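Local coordinates for yfhH hypothetical protein (Bacillus subtilis, PDB 1SF9), which is of unknown function but may be a transcriptional regulator, and forms a homodimer, at residues M25-R28 with Y29-T33; Y86-E89 with N90-D93. All blocks are in the same frame, centred on the assembly; numbering follows the deposited sequence. Where two conformers were deposited one is given.

Interaction 1: M25-R28 with Y29-T33; sequences MEKR and YSQMT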
loop_
_atom_site.group_PDB
_atom_site.type_symbol
_atom_site.label_atom_id
_atom_site.label_comp_id
_atom_site.label_asym_id
_atom_site.label_seq_id
_atom_site.Cartn_x
_atom_site.Cartn_y
_atom_site.Cartn_z
ATOM N N MET A 25 -9.137 1.132 -8.861
ATOM C CA MET A 25 -8.030 0.182 -8.682
ATOM C C MET A 25 -8.340 -0.812 -7.569
ATOM O O MET A 25 -8.155 -2.030 -7.721
ATOM C CB MET A 25 -6.727 0.931 -8.345
ATOM C CG MET A 25 -5.559 -0.004 -8.027
ATOM S SD MET A 25 -4.090 0.865 -7.529
ATOM C CE MET A 25 -4.367 1.671 -5.968
ATOM N N GLU A 26 -8.829 -0.293 -6.450
ATOM C CA GLU A 26 -9.160 -1.142 -5.316
ATOM C C GLU A 26 -10.293 -2.092 -5.698
ATOM O O GLU A 26 -10.254 -3.261 -5.358
ATOM C CB GLU A 26 -9.511 -0.282 -4.103
ATOM C CG GLU A 26 -8.301 0.552 -3.660
ATOM C CD GLU A 26 -8.504 1.307 -2.352
ATOM O OE1 GLU A 26 -7.551 1.984 -1.908
ATOM O OE2 GLU A 26 -9.606 1.230 -1.765
ATOM N N LYS A 27 -11.286 -1.601 -6.440
ATOM C CA LYS A 27 -12.395 -2.468 -6.834
ATOM C C LYS A 27 -11.859 -3.587 -7.719
ATOM O O LYS A 27 -12.222 -4.756 -7.576
ATOM C CB LYS A 27 -13.439 -1.646 -7.603
ATOM C CG LYS A 27 -14.688 -2.405 -8.039
ATOM C CD LYS A 27 -15.611 -1.465 -8.807
ATOM C CE LYS A 27 -16.865 -2.163 -9.315
ATOM N NZ LYS A 27 -17.703 -2.659 -8.188
ATOM N N ARG A 28 -10.988 -3.217 -8.640
ATOM C CA ARG A 28 -10.403 -4.172 -9.566
ATOM C C ARG A 28 -9.561 -5.223 -8.837
ATOM O O ARG A 28 -9.743 -6.422 -9.039
ATOM C CB ARG A 28 -9.551 -3.418 -10.591
ATOM C CG ARG A 28 -9.018 -4.272 -11.700
ATOM C CD ARG A 28 -8.285 -3.431 -12.734
ATOM N NE ARG A 28 -7.524 -4.276 -13.648
ATOM C CZ ARG A 28 -6.198 -4.268 -13.738
ATOM N NH1 ARG A 28 -5.489 -3.455 -12.970
ATOM N NH2 ARG A 28 -5.582 -5.075 -14.594
ATOM N N TYR A 29 -8.660 -4.768 -7.968
ATOM C CA TYR A 29 -7.796 -5.695 -7.231
ATOM C C TYR A 29 -8.574 -6.613 -6.293
ATOM O O TYR A 29 -8.199 -7.762 -6.096
ATOM C CB TYR A 29 -6.749 -4.933 -6.389
ATOM C CG TYR A 29 -5.675 -4.222 -7.179
ATOM C CD1 TYR A 29 -4.717 -3.433 -6.527
ATOM C CD2 TYR A 29 -5.585 -4.360 -8.563
ATOM C CE1 TYR A 29 -3.696 -2.805 -7.241
ATOM C CE2 TYR A 29 -4.573 -3.753 -9.282
ATOM C CZ TYR A 29 -3.630 -2.972 -8.612
ATOM O OH TYR A 29 -2.625 -2.367 -9.311
ATOM N N SER A 30 -9.648 -6.096 -5.711
ATOM C CA SER A 30 -10.452 -6.865 -4.763
ATOM C C SER A 30 -11.111 -8.078 -5.405
ATOM O O SER A 30 -11.510 -9.002 -4.712
ATOM C CB SER A 30 -11.533 -5.988 -4.134
ATOM O OG SER A 30 -12.567 -5.667 -5.064
ATOM N N GLN A 31 -11.213 -8.064 -6.727
ATOM C CA GLN A 31 -11.866 -9.154 -7.446
ATOM C C GLN A 31 -10.880 -10.084 -8.149
ATOM O O GLN A 31 -11.277 -11.086 -8.752
ATOM C CB GLN A 31 -12.847 -8.562 -8.458
ATOM C CG GLN A 31 -13.987 -7.778 -7.804
ATOM C CD GLN A 31 -14.822 -7.010 -8.806
ATOM O OE1 GLN A 31 -14.364 -6.034 -9.404
ATOM N NE2 GLN A 31 -16.057 -7.454 -9.003
ATOM N N MET A 32 -9.595 -9.760 -8.048
ATOM C CA MET A 32 -8.560 -10.573 -8.674
ATOM C C MET A 32 -8.162 -11.801 -7.872
ATOM O O MET A 32 -8.174 -11.812 -6.633
ATOM C CB MET A 32 -7.279 -9.757 -8.901
ATOM C CG MET A 32 -7.290 -8.809 -10.070
ATOM S SD MET A 32 -5.668 -8.007 -10.158
ATOM C CE MET A 32 -5.929 -6.823 -11.516
ATOM N N THR A 33 -7.798 -12.846 -8.602
ATOM C CA THR A 33 -7.292 -14.064 -7.995
ATOM C C THR A 33 -5.815 -13.808 -7.660
ATOM O O THR A 33 -5.216 -12.857 -8.177
ATOM C CB THR A 33 -7.326 -15.205 -9.013
ATOM O OG1 THR A 33 -6.383 -14.934 -10.069
ATOM C CG2 THR A 33 -8.708 -15.313 -9.619
#
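Met25 lays its CG over one face of the Tyr29 ring, one helical turn further on. CG stands 3.7 Å from the ring centroid and 22° off the ring normal, a CH-pi contact displaced toward the CE1 and CZ side. CG, anti to the backbone N (chi1 175°), is carried forward over the ring. The sulfur follows obliquely. SD is 4.5 Å from the same centroid, which makes a Met-aromatic contact. A platinum (II) ion is modelled at Met25, too close to this conformer to be read as a contact.

Tyr29 is the buried residue of the group. Its ring packs between this last turn of helix 17-30 and the two helices that follow, with Leu44 and Ala70 as neighbours, and its hydroxyl is hydrogen-bonded to Glu40. The CE2 side of the ring meets Arg28, where NH1 comes near the ring plane, 3.8 Å from CE2. The guanidinium and the ring are not stacked, for their planes are 47° apart. The guanidinium instead carries a methyl group: Met32 CE sits over the centre of one face, 3.4 Å from CZ of Arg28. A weak, long ion pair with Glu40 also draws on NH1 of Arg28.

The backbone bonds change pattern towards the C-terminal end of helix 17-30. Tyr29 N bonds Met25 O, and Ser30 N bonds Glu26 O, both in the i to i+4 pattern. Then the spacing shortens to i to i+3, as Gln31 N bonds Arg28 O at 3.2 Å. Ser30 OG, set between its own N and carbonyl carbon, turns back and donates to Lys27 O over 2.7 Å. Beyond this turn, Thr33 serves as N-cap of helix 34-53.

Interaction 2: Y86-E89 with N90-D93; sequences YRVE and NTED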
loop_
_atom_site.group_PDB
_atom_site.type_symbol
_atom_site.label_atom_id
_atom_site.label_comp_id
_atom_site.label_asym_id
_atom_site.label_seq_id
_atom_site.Cartn_x
_atom_site.Cartn_y
_atom_site.Cartn_z
ATOM N N TYR A 86 4.587 -3.014 14.462
ATOM C CA TYR A 86 5.389 -3.461 13.324
ATOM C C TYR A 86 6.332 -2.384 12.872
ATOM O O TYR A 86 6.154 -1.205 13.183
ATOM C CB TYR A 86 4.449 -3.729 12.096
ATOM C CG TYR A 86 3.407 -4.799 12.408
ATOM C CD1 TYR A 86 2.299 -4.482 13.199
ATOM C CD2 TYR A 86 3.564 -6.094 11.902
ATOM C CE1 TYR A 86 1.347 -5.463 13.491
ATOM C CE2 TYR A 86 2.612 -7.076 12.195
ATOM C CZ TYR A 86 1.504 -6.760 12.991
ATOM O OH TYR A 86 0.581 -7.715 13.279
ATOM N N ARG A 87 7.355 -2.797 12.136
ATOM C CA ARG A 87 8.280 -1.842 11.571
ATOM C C ARG A 87 7.637 -1.391 10.269
ATOM O O ARG A 87 7.008 -2.195 9.585
ATOM C CB ARG A 87 9.625 -2.495 11.244
ATOM C CG ARG A 87 10.408 -1.714 10.181
ATOM C CD ARG A 87 11.808 -2.266 9.950
ATOM N NE ARG A 87 12.315 -1.891 8.630
ATOM C CZ ARG A 87 12.125 -2.615 7.532
ATOM N NH1 ARG A 87 12.614 -2.209 6.368
ATOM N NH2 ARG A 87 11.457 -3.761 7.604
ATOM N N VAL A 88 7.751 -0.110 9.938
ATOM C CA VAL A 88 7.203 0.359 8.662
ATOM C C VAL A 88 8.349 0.195 7.669
ATOM O O VAL A 88 9.425 0.744 7.869
ATOM C CB VAL A 88 6.755 1.812 8.739
ATOM C CG1 VAL A 88 6.304 2.314 7.370
ATOM C CG2 VAL A 88 5.625 1.916 9.763
ATOM N N GLU A 89 8.104 -0.597 6.629
ATOM C CA GLU A 89 9.107 -0.905 5.618
ATOM C C GLU A 89 9.865 0.326 5.113
ATOM O O GLU A 89 9.272 1.376 4.868
ATOM C CB GLU A 89 8.420 -1.623 4.443
ATOM C CG GLU A 89 9.334 -2.013 3.289
ATOM C CD GLU A 89 8.597 -2.786 2.204
ATOM O OE1 GLU A 89 7.342 -2.798 2.206
ATOM O OE2 GLU A 89 9.277 -3.379 1.339
ATOM N N ASN A 90 11.178 0.164 4.964
ATOM C CA ASN A 90 12.075 1.214 4.476
ATOM C C ASN A 90 12.118 2.502 5.304
ATOM O O ASN A 90 12.485 3.555 4.781
ATOM C CB ASN A 90 11.744 1.582 3.026
ATOM C CG ASN A 90 12.094 0.489 2.040
ATOM O OD1 ASN A 90 13.212 -0.035 2.032
ATOM N ND2 ASN A 90 11.140 0.148 1.188
ATOM N N THR A 91 11.715 2.427 6.571
ATOM C CA THR A 91 11.772 3.575 7.462
ATOM C C THR A 91 12.283 3.036 8.794
ATOM O O THR A 91 12.476 1.824 8.950
ATOM C CB THR A 91 10.399 4.208 7.707
ATOM O OG1 THR A 91 9.680 3.404 8.654
ATOM C CG2 THR A 91 9.612 4.321 6.388
ATOM N N GLU A 92 12.518 3.931 9.750
ATOM C CA GLU A 92 12.982 3.506 11.069
ATOM C C GLU A 92 11.832 3.674 12.063
ATOM O O GLU A 92 12.037 3.670 13.281
ATOM C CB GLU A 92 14.166 4.355 11.528
ATOM C CG GLU A 92 15.386 4.230 10.638
ATOM C CD GLU A 92 15.853 5.569 10.146
ATOM O OE1 GLU A 92 16.280 6.388 10.990
ATOM O OE2 GLU A 92 15.786 5.807 8.919
ATOM N N ASP A 93 10.627 3.828 11.531
ATOM C CA ASP A 93 9.433 4.016 12.359
ATOM C C ASP A 93 8.744 2.685 12.736
ATOM O O ASP A 93 8.889 1.672 12.041
ATOM C CB ASP A 93 8.397 4.873 11.607
ATOM C CG ASP A 93 8.849 6.308 11.364
ATOM O OD1 ASP A 93 8.105 7.034 10.658
ATOM O OD2 ASP A 93 9.920 6.722 11.863
#
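Thr91 turns its hydroxyl back to Val88, and OG1 donates to Val88 O at 2.8 Å. The same oxygen takes Thr91 N at 3.1 Å, closing a type II turn from Val88 to Thr91. Both donors reach it from one face of the carbonyl plane. With chi1 at 78°, OG1 lies between the Thr91 backbone N and carbonyl carbon, where it can also accept from Asp93 N, forming an ST turn. A valine in its place would probably leave Asp93 N without this acceptor and Val88 O with one donor fewer.

Val88 CB lies 3.3 Å from Thr91 OG1, and its CG1 runs near Thr91 CG2. In one modelled conformer, the Arg87 chain, extended from CG to NE, brings one face of the guanidinium over Glu89 CA, offset toward the rim. Glu89 and Asn90 point the same way, and Glu89 CG is 3.5 Å from Asn90 ND2.

Val88 N bonds Asp93 O at 3.0 Å and 169°, joining the two arms of this hairpin connection. Asp93 OD1 forms a salt bridge with Arg109. The loop thus links strand 85-88 to strand 94-101, with strand 124-126 along the other edge of 85-88.

Interactions 1 and 2 are both local, but they close different kinds of element. Interaction 1 ends helix 17-30 in the helical part of the chain; interaction 2 turns one strand of the antiparallel sheet into the next. Their centres are 26 Å apart, on opposite sides of the chain's centre, and they do not touch. Residues 25-33 are mostly at the surface, with the buried Tyr29 ring, helped by both methionines and Glu26, packing on helices 34-53 and 57-74. Residues 86-93 are partly buried. Thioether, ring and guanidinium contacts dominate the side-chain chemistry of the first, whereas a hydroxyl serving the backbone dominates the second.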